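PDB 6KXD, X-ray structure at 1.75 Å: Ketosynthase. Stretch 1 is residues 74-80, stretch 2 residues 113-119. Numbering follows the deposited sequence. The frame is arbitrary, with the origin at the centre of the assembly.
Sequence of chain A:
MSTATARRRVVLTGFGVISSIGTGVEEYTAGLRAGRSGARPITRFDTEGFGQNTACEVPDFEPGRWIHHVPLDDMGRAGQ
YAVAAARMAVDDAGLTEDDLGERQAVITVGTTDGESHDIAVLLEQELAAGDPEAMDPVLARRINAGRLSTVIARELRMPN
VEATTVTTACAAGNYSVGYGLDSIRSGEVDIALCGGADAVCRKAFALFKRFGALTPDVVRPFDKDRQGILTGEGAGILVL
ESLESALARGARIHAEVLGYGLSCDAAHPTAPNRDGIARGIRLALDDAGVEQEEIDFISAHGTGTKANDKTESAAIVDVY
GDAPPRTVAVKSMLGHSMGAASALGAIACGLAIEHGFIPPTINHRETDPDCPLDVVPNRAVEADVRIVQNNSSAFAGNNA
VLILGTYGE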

ATOM      1  N   ASP A  74      17.114   9.031  -7.971  1.00 39.49           N
ATOM      2  CA  ASP A  74      16.297   9.041  -6.761  1.00 43.22           C
ATOM      3  C   ASP A  74      15.215   7.973  -6.861  1.00 46.44           C
ATOM      4  O   ASP A  74      14.509   7.725  -5.911  1.00 42.98           O
ATOM      5  CB  ASP A  74      15.675  10.423  -6.554  1.00 40.18           C
ATOM      6  CG  ASP A  74      16.612  11.396  -5.873  1.00 48.77           C
ATOM      7  OD1 ASP A  74      17.759  11.003  -5.625  1.00 49.09           O
ATOM      8  OD2 ASP A  74      16.150  12.533  -5.560  1.00 47.08           O
ATOM      9  N   MET A  75      15.045   7.405  -8.049  1.00 43.48           N
ATOM     10  CA  MET A  75      13.947   6.447  -8.292  1.00 43.40           C
ATOM     11  C   MET A  75      14.526   5.230  -8.981  1.00 49.21           C
ATOM     12  O   MET A  75      15.425   5.381  -9.817  1.00 42.16           O
ATOM     13  CB  MET A  75      12.925   7.021  -9.255  1.00 43.58           C
ATOM     14  CG  MET A  75      12.338   8.309  -8.808  1.00 43.81           C
ATOM     15  SD  MET A  75      11.467   9.151 -10.083  1.00 46.60           S
ATOM     16  CE  MET A  75      12.801  10.030 -10.905  1.00 47.88           C
ATOM     17  N   GLY A  76      13.959   4.053  -8.708  1.00 40.81           N
ATOM     18  CA  GLY A  76      14.137   2.986  -9.609  1.00 40.48           C
ATOM     19  C   GLY A  76      13.130   3.071 -10.722  1.00 41.71           C
ATOM     20  O   GLY A  76      12.378   4.036 -10.858  1.00 41.56           O
ATOM     21  N   ARG A  77      13.074   2.013 -11.515  1.00 43.47           N
ATOM     22  CA  ARG A  77      12.253   2.011 -12.669  1.00 42.89           C
ATOM     23  C   ARG A  77      10.773   2.211 -12.313  1.00 38.17           C
ATOM     24  O   ARG A  77      10.036   2.873 -13.022  1.00 41.36           O
ATOM     25  CB  ARG A  77      12.525   0.713 -13.438  1.00 49.16           C
ATOM     26  CG  ARG A  77      11.920   0.697 -14.829  1.00 52.58           C
ATOM     27  CD  ARG A  77      12.466   1.781 -15.755  1.00 59.38           C
ATOM     28  NE  ARG A  77      13.658   1.339 -16.472  1.00 73.28           N
ATOM     29  CZ  ARG A  77      13.706   0.948 -17.745  1.00 59.04           C
ATOM     30  NH1 ARG A  77      12.612   0.871 -18.484  1.00 52.57           N
ATOM     31  NH2 ARG A  77      14.877   0.640 -18.275  1.00 67.31           N
ATOM     32  N   ALA A  78      10.288   1.561 -11.245  1.00 38.74           N
ATOM     33  CA  ALA A  78       8.879   1.657 -10.987  1.00 39.44           C
ATOM     34  C   ALA A  78       8.514   3.121 -10.686  1.00 33.90           C
ATOM     35  O   ALA A  78       7.468   3.602 -11.129  1.00 39.07           O
ATOM     36  CB  ALA A  78       8.486   0.762  -9.853  1.00 39.58           C
ATOM     37  N   GLY A  79       9.365   3.767  -9.896  1.00 38.10           N
ATOM     38  CA  GLY A  79       9.189   5.182  -9.519  1.00 37.93           C
ATOM     39  C   GLY A  79       9.219   6.061 -10.749  1.00 39.61           C
ATOM     40  O   GLY A  79       8.408   6.928 -10.922  1.00 38.20           O
ATOM     41  N   GLN A  80      10.137   5.763 -11.669  1.00 43.22           N
ATOM     42  CA  GLN A  80      10.179   6.524 -12.893  1.00 42.99           C
ATOM     43  C   GLN A  80       8.878   6.346 -13.660  1.00 41.16           C
ATOM     44  O   GLN A  80       8.294   7.305 -14.120  1.00 41.49           O
ATOM     45  CB  GLN A  80      11.416   6.198 -13.731  1.00 39.16           C
ATOM     46  CG  GLN A  80      12.697   6.523 -13.005  1.00 44.39           C
ATOM     47  CD  GLN A  80      13.894   6.065 -13.801  1.00 45.20           C
ATOM     48  OE1 GLN A  80      13.791   5.787 -14.990  1.00 46.07           O
ATOM     49  NE2 GLN A  80      15.030   6.057 -13.156  1.00 45.79           N
ATOM     50  N   ASP A 113       5.762  -4.913  -6.165  1.00 38.88           N
ATOM     51  CA  ASP A 113       7.174  -5.214  -6.015  1.00 39.54           C
ATOM     52  C   ASP A 113       8.007  -3.951  -5.849  1.00 37.74           C
ATOM     53  O   ASP A 113       9.086  -4.013  -5.283  1.00 40.59           O
ATOM     54  CB  ASP A 113       7.700  -6.015  -7.204  1.00 41.93           C
ATOM     55  CG  ASP A 113       7.077  -7.396  -7.253  1.00 44.93           C
ATOM     56  OD1 ASP A 113       7.097  -8.065  -6.190  1.00 47.35           O
ATOM     57  OD2 ASP A 113       6.523  -7.738  -8.312  1.00 51.12           O
ATOM     58  N   GLY A 114       7.441  -2.795  -6.184  1.00 42.64           N
ATOM     59  CA  GLY A 114       8.226  -1.577  -6.009  1.00 42.51           C
ATOM     60  C   GLY A 114       9.551  -1.708  -6.739  1.00 38.40           C
ATOM     61  O   GLY A 114       9.575  -2.232  -7.872  1.00 39.48           O
ATOM     62  N   GLU A 115      10.635  -1.288  -6.077  1.00 40.67           N
ATOM     63  CA  GLU A 115      11.980  -1.322  -6.693  1.00 39.97           C
ATOM     64  C   GLU A 115      12.677  -2.627  -6.326  1.00 38.01           C
ATOM     65  O   GLU A 115      13.819  -2.641  -5.883  1.00 39.00           O
ATOM     66  CB  GLU A 115      12.784  -0.112  -6.240  1.00 42.91           C
ATOM     67  CG  GLU A 115      12.091   1.190  -6.558  1.00 41.25           C
ATOM     68  CD  GLU A 115      11.694   1.535  -7.982  1.00 47.28           C
ATOM     69  OE1 GLU A 115      11.280   2.723  -8.170  1.00 43.35           O
ATOM     70  OE2 GLU A 115      11.754   0.646  -8.904  1.00 43.72           O
ATOM     71  N   SER A 116      11.957  -3.748  -6.468  1.00 40.25           N
ATOM     72  CA  SER A 116      12.566  -5.001  -6.112  1.00 46.46           C
ATOM     73  C   SER A 116      13.774  -5.316  -7.025  1.00 45.75           C
ATOM     74  O   SER A 116      14.664  -6.027  -6.621  1.00 45.67           O
ATOM     75  CB  SER A 116      11.534  -6.102  -6.086  1.00 52.32           C
ATOM     76  OG  SER A 116      10.809  -6.042  -4.838  1.00 50.80           O
ATOM     77  N   HIS A 117      13.786  -4.771  -8.234  1.00 42.85           N
ATOM     78  CA  HIS A 117      14.952  -4.883  -9.101  1.00 43.46           C
ATOM     79  C   HIS A 117      16.176  -4.251  -8.445  1.00 44.68           C
ATOM     80  O   HIS A 117      17.240  -4.835  -8.468  1.00 43.59           O
ATOM     81  CB  HIS A 117      14.682  -4.288 -10.485  1.00 47.67           C
ATOM     82  CG  HIS A 117      15.896  -4.334 -11.352  1.00 50.96           C
ATOM     83  ND1 HIS A 117      16.468  -5.536 -11.761  1.00 51.28           N
ATOM     84  CD2 HIS A 117      16.654  -3.345 -11.869  1.00 49.00           C
ATOM     85  CE1 HIS A 117      17.523  -5.277 -12.514  1.00 51.62           C
ATOM     86  NE2 HIS A 117      17.677  -3.934 -12.558  1.00 53.27           N
ATOM     87  N   ASP A 118      16.027  -3.030  -7.895  1.00 41.65           N
ATOM     88  CA  ASP A 118      17.085  -2.372  -7.142  1.00 41.47           C
ATOM     89  C   ASP A 118      17.527  -3.239  -5.972  1.00 43.23           C
ATOM     90  O   ASP A 118      18.694  -3.276  -5.641  1.00 41.17           O
ATOM     91  CB  ASP A 118      16.669  -0.957  -6.706  1.00 46.17           C
ATOM     92  CG  ASP A 118      16.550  -0.001  -7.872  1.00 50.27           C
ATOM     93  OD1 ASP A 118      17.241  -0.233  -8.870  1.00 50.34           O
ATOM     94  OD2 ASP A 118      15.783   0.977  -7.763  1.00 52.41           O
ATOM     95  N   ILE A 119      16.583  -3.906  -5.276  1.00 38.89           N
ATOM     96  CA  ILE A 119      16.953  -4.765  -4.159  1.00 38.28           C
ATOM     97  C   ILE A 119      17.878  -5.874  -4.698  1.00 37.69           C
ATOM     98  O   ILE A 119      18.892  -6.186  -4.052  1.00 40.22           O
ATOM     99  CB  ILE A 119      15.725  -5.361  -3.435  1.00 37.70           C
ATOM    100  CG1 ILE A 119      14.914  -4.242  -2.764  1.00 42.68           C
ATOM    101  CG2 ILE A 119      16.128  -6.404  -2.425  1.00 42.16           C
ATOM    102  CD1 ILE A 119      13.671  -4.728  -2.056  1.00 42.45           C
TER

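Each stretch runs from a loop into the first turn of a helix, with Gly76 at the N-cap position of one helix and Glu115 at that of the other. The two caps lie side by side, Gly76 CA 5.6 Å from Glu115 CA, and the chains stay close at Ala78 and Gly114, whose CA atoms are 6.0 Å apart. Within the helices, Gln80 N bonds to Gly76 O (2.9 Å) and Ile119 N to Glu115 O (3.1 Å). The amides of the first turn have no carbonyl of their own helix to bond, and in the first stretch a carboxylate from the second meets two of them. Glu115 leaves its backbone sideways, but chi1 and chi2, both m, bring its end nearer to the first stretch. Glu115 OE2 accepts a hydrogen bond from Ala78 N (2.9 Å) and OE1 one from Gly79 N (2.8 Å). Arg77 N lies 3.2 Å from Glu115 OE2, but at a poor angle for a bond. A carboxylate suits this place because both of its oxygens can accept from neighbouring amides, and its negative charge faces the positive end of the helix dipole. The stretches bury 210 Å², with Glu115 the largest contributor. Gly76 leaves room for the acids: a CB here would lie 2.2 Å from Asp118 OD2 and 2.5 Å from Glu115 OE2, both clashes. Asp118 points toward the first stretch, its OD2 3.2 Å from Gly76 CA, while both its carboxylate oxygens are hydrogen-bonded elsewhere in the structure. At Gly79, a CB would sit a tight 3.1 Å from Glu115 OE1. The small Ala78 points toward the second stretch, its CB packing 3.4 Å from Glu115 OE2 and 3.8 Å from Gly114 O. Gly114 has a positive phi of 54°, which by itself favours glycine. Arg77 contributes little, its end leading away.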